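Long-range contacts in endoribonuclease (Porcine reproductive and respiratory syndrome virus, PDB 5DA1), which cleaves RNA as the nsp11 endoribonuclease part of the viral replicase polyprotein and, in a dimerization-dependent way, antagonises beta interferon: residues A130-V135 with T147-P152; V160-V165 with K173-L178; S196-V201 with R209-K214. All coordinates share one frame; numbering follows the deposited sequence.

Interaction 1: residues A130-V135 with T147-P152; sequences AFIGDV and TSKYLP
Lys149 N donates to Ile132 O over 2.9 Å, with a nearly straight N-H...O angle of 166° and the donor lying in the plane of the carbonyl. One residue earlier on each side, Ser148 OG sits 2.9 Å from Phe131 O. His145 O is also within reach of this hydroxyl, and its one proton can serve only one of the two carbonyls at a time. Two successive carbonyls, at and just beyond the end of helix 128-131, therefore face two successive residues of a loop that has no regular secondary structure. Here the two chains run almost parallel.

Both segments belong to the EndoU-type endoribonuclease domain and follow closely on residues predicted to be catalytic: His129 precedes the first, and His144 lies shortly before the second. The contact thus ties together the chain just downstream of each histidine.

Beyond the backbone bond, Gly133 has a phi of 127°, a value that suits a residue without a side chain, and the edge of the Tyr150 ring comes up against the bare backbone there. Tyr150 CE2 lies 3.9 Å from Gly133 C and 3.8 Å from Asp134 N, both near the ring plane. CG of Tyr150 is anti to its carbonyl carbon (chi1 -40°), which brings this edge to Gly133, while one ring face is covered by Lys149 CB, 3.6 Å above the plane and over its centre. At the far end of the ring, Val135 CG1 comes within 3.6 Å of Tyr150 OH, the two side chains crossing at about a right angle. Val140 and Ser167 also touch both of these side chains. Asp134 turns its carboxylate to a salt bridge with Lys136.

Interaction 2: residues V160-V165 with K173-L178; sequences VAVVGV and KAVCTL
Val165 and Lys173 form the hydrogen-bonded pair toward the turn in the antiparallel beta hairpin of strands 161-167 and 171-178, which contains one predicted active-site residue, Lys173. Val165 N donates to Lys173 O over 2.9 Å, and Lys173 N returns the bond to Val165 O over 3.0 Å. At the other end Ala161 and Leu178 exchange bonds in the same reciprocal way, and between them Val163 N reaches Cys176 O over 2.8 Å, with a nearly straight angle of 168°.

The second strand carries one residue more than the first between these pairs. It turns a corner at Ala174, where Gly164 CA approaches Lys173 O at 3.2 Å and Ala174 O at 3.4 Å in CA-H...O contacts. In this EndoU-type domain the hairpin lies beside another predicted catalytic residue, since Thr177 O is hydrogen-bonded to His144 ND1.

Ala161, Val163, Val165, Lys173, Cys176 and Leu178 share one face of the hairpin. The Lys173 chain is bent at chi2 (48°) and chi3 (46°), which swings it across Val165 and places CE 3.9 Å from Val165 CG1. Val165 CG2 meets Cys176 SG, and Ala161 CB packs on Leu178 CD2 at 3.9 Å. On the reverse face Val162 CG2 lies near Thr177 OG1. The other branch of this valine, CG1, touches Val175 CG1 at 4.0 Å. From the second subunit, Ser74 OG is hydrogen-bonded to Gly164 N, and Ser74 also packs on Val163.

Interaction 3: residues S196-V201 with R209-K214; sequences SRCWKV and RLMVWK
Arg197 and Val212, and likewise Trp199 and Leu210, form hydrogen-bonded pairs across the antiparallel hairpin of strands 197-203 and 206-213. Each pair exchanges two backbone bonds; Leu210 N reaches Trp199 O at 3.0 Å, almost straight at 165°.

On the face bearing Trp199, the edge of the indole meets Val212: CD1 lies 3.7 Å from Val212 CG2, close to the ring plane. CG of Trp199 is anti to its carbonyl carbon (chi1 -60°), which turns this edge to the valine. Arg197 CG lies over one face of the indole, toward the rim, and Trp199 CZ3 lies over the centre of the Arg197 guanidinium, 3.5 Å above its plane. Tyr189 adds an edge-to-face contact to the indole and also touches Leu210. Beside it, Val201 CG2 packs on Leu210 CB at 4.0 Å.

Cys198 and Met211 pair on the reverse face, sulfur to sulfur, SG 3.5 Å from SD. At the open end of the hairpin Ser196 CB sits over a face of Trp213, 4.2 Å from the centroid of the six-membered ring, in a CH-pi contact. Strand 217-221 extends the sheet beyond strand 206-213, with Tyr219 touching Met211 and Trp213.

Lys200 and Arg209 run side by side in the same direction, NZ 4.5 Å from NH2. This placing of like charges probably costs some energy, which the long, weak ion pairs of Lys200 with Glu207 and Arg209 with Glu223 may partly offset.

All three contacts lie in the EndoU-type domain. Interaction 2 is largely buried, interaction 3 partly so, and interaction 1 lies at the surface. The first two adjoin: Leu151 and Pro152 pack on Leu178 and Val163, and both contacts reach the second subunit. Interaction 3 stands apart, about 17 Å from interaction 2 between centres, and no other protein chain of the assembly touches its two segments. Interactions 2 and 3 are hairpins, the former lined by mostly aliphatic side chains with Lys173 and Cys176, the latter by tryptophans and cationic side chains; interaction 1 joins a helix end and part of a strand to an irregular loop through one firm backbone bond, a shared hydroxyl and one tyrosine.

Interaction 1: residues A130-V135 with T147-P152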
loop_
_atom_site.group_PDB
_atom_site.type_symbol
_atom_site.label_atom_id
_atom_site.label_comp_id
_atom_site.label_asym_id
_atom_site.label_seq_id
_atom_site.Cartn_x
_atom_site.Cartn_y
_atom_site.Cartn_z
ATOM N N ALA A 130 19.590 -3.723 -1.200
ATOM C CA ALA A 130 18.768 -3.353 -2.333
ATOM C C ALA A 130 17.426 -4.080 -2.223
ATOM O O ALA A 130 16.357 -3.475 -2.394
ATOM C CB ALA A 130 19.454 -3.690 -3.624
ATOM N N PHE A 131 17.485 -5.354 -1.860
ATOM C CA PHE A 131 16.437 -6.265 -2.242
ATOM C C PHE A 131 15.660 -6.931 -1.124
ATOM O O PHE A 131 14.654 -7.613 -1.381
ATOM C CB PHE A 131 17.030 -7.322 -3.168
ATOM C CG PHE A 131 17.662 -6.747 -4.413
ATOM C CD1 PHE A 131 16.985 -5.804 -5.187
ATOM C CD2 PHE A 131 18.922 -7.168 -4.826
ATOM C CE1 PHE A 131 17.561 -5.284 -6.334
ATOM C CE2 PHE A 131 19.500 -6.659 -5.975
ATOM C CZ PHE A 131 18.823 -5.713 -6.728
ATOM N N ILE A 132 16.109 -6.753 0.108
ATOM C CA ILE A 132 15.475 -7.438 1.212
ATOM C C ILE A 132 15.052 -6.417 2.245
ATOM O O ILE A 132 13.880 -6.320 2.578
ATOM C CB ILE A 132 16.398 -8.488 1.825
ATOM C CG1 ILE A 132 16.683 -9.606 0.818
ATOM C CG2 ILE A 132 15.789 -9.037 3.072
ATOM C CD1 ILE A 132 17.289 -10.903 1.414
ATOM N N GLY A 133 16.009 -5.643 2.741
ATOM C CA GLY A 133 15.707 -4.594 3.679
ATOM C C GLY A 133 16.550 -4.700 4.918
ATOM O O GLY A 133 17.095 -5.768 5.229
ATOM N N ASP A 134 16.682 -3.572 5.606
ATOM C CA ASP A 134 17.264 -3.537 6.939
ATOM C C ASP A 134 16.996 -2.202 7.616
ATOM O O ASP A 134 16.641 -1.209 6.957
ATOM C CB ASP A 134 18.767 -3.858 6.915
ATOM C CG ASP A 134 19.639 -2.646 6.601
ATOM O OD1 ASP A 134 19.298 -1.847 5.669
ATOM O OD2 ASP A 134 20.692 -2.520 7.290
ATOM N N VAL A 135 17.161 -2.178 8.933
ATOM C CA VAL A 135 16.867 -0.967 9.685
ATOM C C VAL A 135 18.134 -0.404 10.330
ATOM O O VAL A 135 19.019 -1.147 10.681
ATOM C CB VAL A 135 15.683 -1.181 10.711
ATOM C CG1 VAL A 135 14.548 -1.928 10.040
ATOM C CG2 VAL A 135 16.113 -1.932 11.969
ATOM N N THR A 147 9.448 -8.876 -3.211
ATOM C CA THR A 147 9.720 -9.883 -2.202
ATOM C C THR A 147 10.215 -9.312 -0.872
ATOM O O THR A 147 10.333 -10.046 0.084
ATOM C CB THR A 147 10.777 -10.809 -2.724
ATOM O OG1 THR A 147 11.769 -10.020 -3.410
ATOM C CG2 THR A 147 10.155 -11.783 -3.705
ATOM N N SER A 148 10.503 -8.016 -0.791
ATOM C CA SER A 148 11.211 -7.489 0.381
ATOM C C SER A 148 10.419 -7.447 1.695
ATOM O O SER A 148 9.210 -7.664 1.713
ATOM C CB SER A 148 11.742 -6.103 0.087
ATOM O OG SER A 148 12.220 -6.045 -1.213
ATOM N N LYS A 149 11.116 -7.147 2.788
ATOM C CA LYS A 149 10.461 -6.999 4.068
ATOM C C LYS A 149 9.819 -5.604 4.154
ATOM O O LYS A 149 10.009 -4.774 3.254
ATOM C CB LYS A 149 11.447 -7.193 5.216
ATOM C CG LYS A 149 12.107 -8.575 5.335
ATOM C CD LYS A 149 13.168 -8.554 6.456
ATOM C CE LYS A 149 13.777 -9.934 6.758
ATOM N NZ LYS A 149 14.671 -9.829 7.964
ATOM N N TYR A 150 9.030 -5.390 5.219
ATOM C CA TYR A 150 8.426 -4.102 5.593
ATOM C C TYR A 150 7.379 -3.551 4.628
ATOM O O TYR A 150 6.954 -2.398 4.770
ATOM C CB TYR A 150 9.513 -3.050 5.858
ATOM C CG TYR A 150 10.719 -3.608 6.609
ATOM C CD1 TYR A 150 10.572 -4.162 7.887
ATOM C CD2 TYR A 150 11.996 -3.625 6.021
ATOM C CE1 TYR A 150 11.669 -4.700 8.572
ATOM C CE2 TYR A 150 13.090 -4.148 6.688
ATOM C CZ TYR A 150 12.936 -4.686 7.975
ATOM O OH TYR A 150 14.029 -5.203 8.688
ATOM N N LEU A 151 6.936 -4.374 3.675
ATOM C CA LEU A 151 6.004 -3.924 2.636
ATOM C C LEU A 151 4.589 -3.786 3.150
ATOM O O LEU A 151 4.135 -4.556 3.982
ATOM C CB LEU A 151 6.008 -4.866 1.430
ATOM C CG LEU A 151 7.314 -4.786 0.662
ATOM C CD1 LEU A 151 7.303 -5.612 -0.622
ATOM C CD2 LEU A 151 7.688 -3.323 0.421
ATOM N N PRO A 152 3.877 -2.791 2.630
ATOM C CA PRO A 152 2.426 -2.658 2.923
ATOM C C PRO A 152 1.585 -3.779 2.302
ATOM O O PRO A 152 2.066 -4.556 1.465
ATOM C CB PRO A 152 2.061 -1.321 2.309
ATOM C CG PRO A 152 3.205 -1.002 1.349
ATOM C CD PRO A 152 4.437 -1.670 1.854
#

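Interaction 2: residues V160-V165 with K173-L178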
loop_
_atom_site.group_PDB
_atom_site.type_symbol
_atom_site.label_atom_id
_atom_site.label_comp_id
_atom_site.label_asym_id
_atom_site.label_seq_id
_atom_site.Cartn_x
_atom_site.Cartn_y
_atom_site.Cartn_z
ATOM N N VAL A 160 6.953 1.130 -11.746
ATOM C CA VAL A 160 7.682 1.583 -10.545
ATOM C C VAL A 160 6.653 2.118 -9.547
ATOM O O VAL A 160 6.101 3.194 -9.710
ATOM C CB VAL A 160 8.795 2.617 -10.892
ATOM C CG1 VAL A 160 9.700 2.845 -9.719
ATOM C CG2 VAL A 160 9.621 2.114 -12.033
ATOM N N ALA A 161 6.372 1.307 -8.539
ATOM C CA ALA A 161 5.410 1.643 -7.483
ATOM C C ALA A 161 6.127 2.344 -6.351
ATOM O O ALA A 161 7.240 1.968 -5.992
ATOM C CB ALA A 161 4.762 0.394 -6.954
ATOM N N VAL A 162 5.471 3.339 -5.780
ATOM C CA VAL A 162 5.969 4.016 -4.589
ATOM C C VAL A 162 5.085 3.671 -3.389
ATOM O O VAL A 162 3.857 3.841 -3.431
ATOM C CB VAL A 162 6.012 5.553 -4.801
ATOM C CG1 VAL A 162 6.439 6.240 -3.544
ATOM C CG2 VAL A 162 6.956 5.928 -5.973
ATOM N N VAL A 163 5.712 3.191 -2.320
ATOM C CA VAL A 163 5.002 2.920 -1.067
ATOM C C VAL A 163 5.735 3.424 0.177
ATOM O O VAL A 163 6.954 3.581 0.161
ATOM C CB VAL A 163 4.760 1.441 -0.888
ATOM C CG1 VAL A 163 3.869 0.950 -1.993
ATOM C CG2 VAL A 163 6.086 0.676 -0.862
ATOM N N GLY A 164 4.988 3.680 1.253
ATOM C CA GLY A 164 5.588 3.881 2.548
ATOM C C GLY A 164 5.983 2.506 3.035
ATOM O O GLY A 164 5.418 1.511 2.578
ATOM N N VAL A 165 6.937 2.425 3.963
ATOM C CA VAL A 165 7.478 1.118 4.359
ATOM C C VAL A 165 7.719 0.987 5.899
ATOM O O VAL A 165 7.972 1.993 6.568
ATOM C CB VAL A 165 8.675 0.860 3.482
ATOM C CG1 VAL A 165 9.926 0.835 4.273
ATOM C CG2 VAL A 165 8.465 -0.351 2.645
ATOM N N LYS A 173 9.664 4.486 6.561
ATOM C CA LYS A 173 10.087 5.394 5.461
ATOM C C LYS A 173 8.931 5.828 4.637
ATOM O O LYS A 173 8.174 4.988 4.127
ATOM C CB LYS A 173 11.045 4.720 4.469
ATOM C CG LYS A 173 12.533 4.779 4.807
ATOM C CD LYS A 173 12.789 4.371 6.285
ATOM C CE LYS A 173 11.995 3.064 6.648
ATOM N NZ LYS A 173 11.718 2.834 8.109
ATOM N N ALA A 174 8.832 7.130 4.447
ATOM C CA ALA A 174 7.741 7.698 3.685
ATOM C C ALA A 174 7.794 7.227 2.224
ATOM O O ALA A 174 6.765 6.969 1.582
ATOM C CB ALA A 174 7.752 9.234 3.797
ATOM N N VAL A 175 8.996 7.080 1.711
ATOM C CA VAL A 175 9.097 6.889 0.310
ATOM C C VAL A 175 10.003 5.742 0.019
ATOM O O VAL A 175 11.154 5.706 0.436
ATOM C CB VAL A 175 9.573 8.170 -0.430
ATOM C CG1 VAL A 175 9.757 7.876 -1.924
ATOM C CG2 VAL A 175 8.566 9.320 -0.218
ATOM N N CYS A 176 9.468 4.784 -0.711
ATOM C CA CYS A 176 10.234 3.616 -1.086
ATOM C C CYS A 176 9.675 3.086 -2.383
ATOM O O CYS A 176 8.462 3.031 -2.618
ATOM C CB CYS A 176 10.199 2.569 0.016
ATOM S SG CYS A 176 11.046 1.042 -0.349
ATOM N N THR A 177 10.598 2.689 -3.225
ATOM C CA THR A 177 10.357 2.630 -4.623
ATOM C C THR A 177 10.560 1.182 -4.905
ATOM O O THR A 177 11.486 0.561 -4.367
ATOM C CB THR A 177 11.371 3.551 -5.287
ATOM O OG1 THR A 177 10.733 4.328 -6.284
ATOM C CG2 THR A 177 12.598 2.819 -5.795
ATOM N N LEU A 178 9.691 0.608 -5.712
ATOM C CA LEU A 178 9.627 -0.835 -5.758
ATOM C C LEU A 178 9.160 -1.332 -7.117
ATOM O O LEU A 178 8.378 -0.667 -7.791
ATOM C CB LEU A 178 8.656 -1.247 -4.648
ATOM C CG LEU A 178 7.962 -2.590 -4.549
ATOM C CD1 LEU A 178 7.566 -2.697 -3.125
ATOM C CD2 LEU A 178 6.738 -2.619 -5.423
#

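Interaction 3: residues S196-V201 with R209-K214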
loop_
_atom_site.group_PDB
_atom_site.type_symbol
_atom_site.label_atom_id
_atom_site.label_comp_id
_atom_site.label_asym_id
_atom_site.label_seq_id
_atom_site.Cartn_x
_atom_site.Cartn_y
_atom_site.Cartn_z
ATOM N N SER A 196 29.166 5.405 -7.379
ATOM C CA SER A 196 27.762 5.431 -7.724
ATOM C C SER A 196 27.631 5.486 -9.239
ATOM O O SER A 196 28.578 5.844 -9.931
ATOM C CB SER A 196 27.085 6.645 -7.080
ATOM O OG SER A 196 27.138 7.790 -7.914
ATOM N N ARG A 197 26.461 5.126 -9.757
ATOM C CA ARG A 197 26.176 5.282 -11.182
ATOM C C ARG A 197 24.664 5.350 -11.433
ATOM O O ARG A 197 23.883 4.737 -10.702
ATOM C CB ARG A 197 26.834 4.148 -11.979
ATOM C CG ARG A 197 26.105 3.733 -13.233
ATOM C CD ARG A 197 26.376 4.638 -14.423
ATOM N NE ARG A 197 27.375 4.066 -15.327
ATOM C CZ ARG A 197 27.372 4.227 -16.653
ATOM N NH1 ARG A 197 26.413 4.932 -17.248
ATOM N NH2 ARG A 197 28.325 3.676 -17.391
ATOM N N CYS A 198 24.270 6.111 -12.454
ATOM C CA CYS A 198 22.878 6.186 -12.861
ATOM C C CYS A 198 22.662 5.642 -14.215
ATOM O O CYS A 198 23.097 6.217 -15.207
ATOM C CB CYS A 198 22.390 7.603 -12.890
ATOM S SG CYS A 198 22.226 8.142 -11.269
ATOM N N TRP A 199 21.922 4.558 -14.262
ATOM C CA TRP A 199 21.590 3.971 -15.506
ATOM C C TRP A 199 20.305 4.536 -16.072
ATOM O O TRP A 199 19.428 4.996 -15.349
ATOM C CB TRP A 199 21.465 2.497 -15.290
ATOM C CG TRP A 199 22.740 1.897 -14.781
ATOM C CD1 TRP A 199 23.028 1.518 -13.493
ATOM C CD2 TRP A 199 23.894 1.599 -15.553
ATOM N NE1 TRP A 199 24.287 0.982 -13.427
ATOM C CE2 TRP A 199 24.844 1.020 -14.678
ATOM C CE3 TRP A 199 24.211 1.746 -16.906
ATOM C CZ2 TRP A 199 26.099 0.598 -15.108
ATOM C CZ3 TRP A 199 25.455 1.326 -17.340
ATOM C CH2 TRP A 199 26.390 0.754 -16.437
ATOM N N LYS A 200 20.211 4.525 -17.386
ATOM C CA LYS A 200 18.939 4.662 -18.028
ATOM C C LYS A 200 18.522 3.265 -18.419
ATOM O O LYS A 200 19.311 2.511 -18.972
ATOM C CB LYS A 200 19.040 5.601 -19.215
ATOM C CG LYS A 200 19.229 7.024 -18.739
ATOM C CD LYS A 200 19.001 7.999 -19.854
ATOM C CE LYS A 200 18.356 9.282 -19.311
ATOM N NZ LYS A 200 17.805 10.132 -20.433
ATOM N N VAL A 201 17.295 2.902 -18.055
ATOM C CA VAL A 201 16.771 1.563 -18.286
ATOM C C VAL A 201 15.353 1.662 -18.831
ATOM O O VAL A 201 14.590 2.540 -18.454
ATOM C CB VAL A 201 16.743 0.713 -17.002
ATOM C CG1 VAL A 201 16.479 -0.718 -17.334
ATOM C CG2 VAL A 201 18.048 0.810 -16.258
ATOM N N ARG A 209 15.016 5.674 -14.528
ATOM C CA ARG A 209 16.384 5.833 -14.111
ATOM C C ARG A 209 16.671 4.867 -12.976
ATOM O O ARG A 209 15.837 4.682 -12.117
ATOM C CB ARG A 209 16.547 7.268 -13.664
ATOM C CG ARG A 209 17.953 7.706 -13.407
ATOM C CD ARG A 209 18.003 9.231 -13.225
ATOM N NE ARG A 209 18.042 9.929 -14.513
ATOM C CZ ARG A 209 17.132 10.811 -14.924
ATOM N NH1 ARG A 209 16.118 11.132 -14.119
ATOM N NH2 ARG A 209 17.266 11.396 -16.127
ATOM N N LEU A 210 17.829 4.233 -12.965
ATOM C CA LEU A 210 18.168 3.321 -11.876
ATOM C C LEU A 210 19.443 3.779 -11.123
ATOM O O LEU A 210 20.511 3.777 -11.707
ATOM C CB LEU A 210 18.351 1.908 -12.442
ATOM C CG LEU A 210 19.017 0.822 -11.574
ATOM C CD1 LEU A 210 18.207 0.477 -10.318
ATOM C CD2 LEU A 210 19.271 -0.444 -12.359
ATOM N N MET A 211 19.345 4.184 -9.854
ATOM C CA MET A 211 20.554 4.504 -9.088
ATOM C C MET A 211 21.166 3.252 -8.492
ATOM O O MET A 211 20.475 2.416 -7.931
ATOM C CB MET A 211 20.330 5.473 -7.928
ATOM C CG MET A 211 19.397 6.597 -8.115
ATOM S SD MET A 211 19.222 7.147 -9.780
ATOM C CE MET A 211 17.451 7.354 -9.866
ATOM N N VAL A 212 22.481 3.143 -8.595
ATOM C CA VAL A 212 23.194 2.067 -7.930
ATOM C C VAL A 212 24.320 2.631 -7.053
ATOM O O VAL A 212 25.083 3.496 -7.489
ATOM C CB VAL A 212 23.775 1.078 -8.934
ATOM C CG1 VAL A 212 24.331 -0.130 -8.199
ATOM C CG2 VAL A 212 22.720 0.647 -9.932
ATOM N N TRP A 213 24.405 2.159 -5.815
ATOM C CA TRP A 213 25.523 2.476 -4.953
ATOM C C TRP A 213 26.234 1.171 -4.588
ATOM O O TRP A 213 25.853 0.472 -3.644
ATOM C CB TRP A 213 25.058 3.200 -3.703
ATOM C CG TRP A 213 24.217 4.418 -3.956
ATOM C CD1 TRP A 213 22.906 4.444 -4.336
ATOM C CD2 TRP A 213 24.614 5.789 -3.794
ATOM N NE1 TRP A 213 22.465 5.744 -4.436
ATOM C CE2 TRP A 213 23.493 6.588 -4.107
ATOM C CE3 TRP A 213 25.812 6.418 -3.426
ATOM C CZ2 TRP A 213 23.536 7.981 -4.069
ATOM C CZ3 TRP A 213 25.854 7.791 -3.384
ATOM C CH2 TRP A 213 24.726 8.563 -3.705
ATOM N N LYS A 214 27.260 0.848 -5.369
ATOM C CA LYS A 214 28.028 -0.397 -5.225
ATOM C C LYS A 214 28.801 -0.361 -3.905
ATOM O O LYS A 214 29.398 0.675 -3.578
ATOM C CB LYS A 214 28.978 -0.526 -6.431
ATOM C CG LYS A 214 29.954 -1.730 -6.465
ATOM C CD LYS A 214 31.295 -1.469 -5.704
ATOM C CE LYS A 214 32.032 -0.170 -6.119
ATOM N NZ LYS A 214 32.721 -0.318 -7.429
#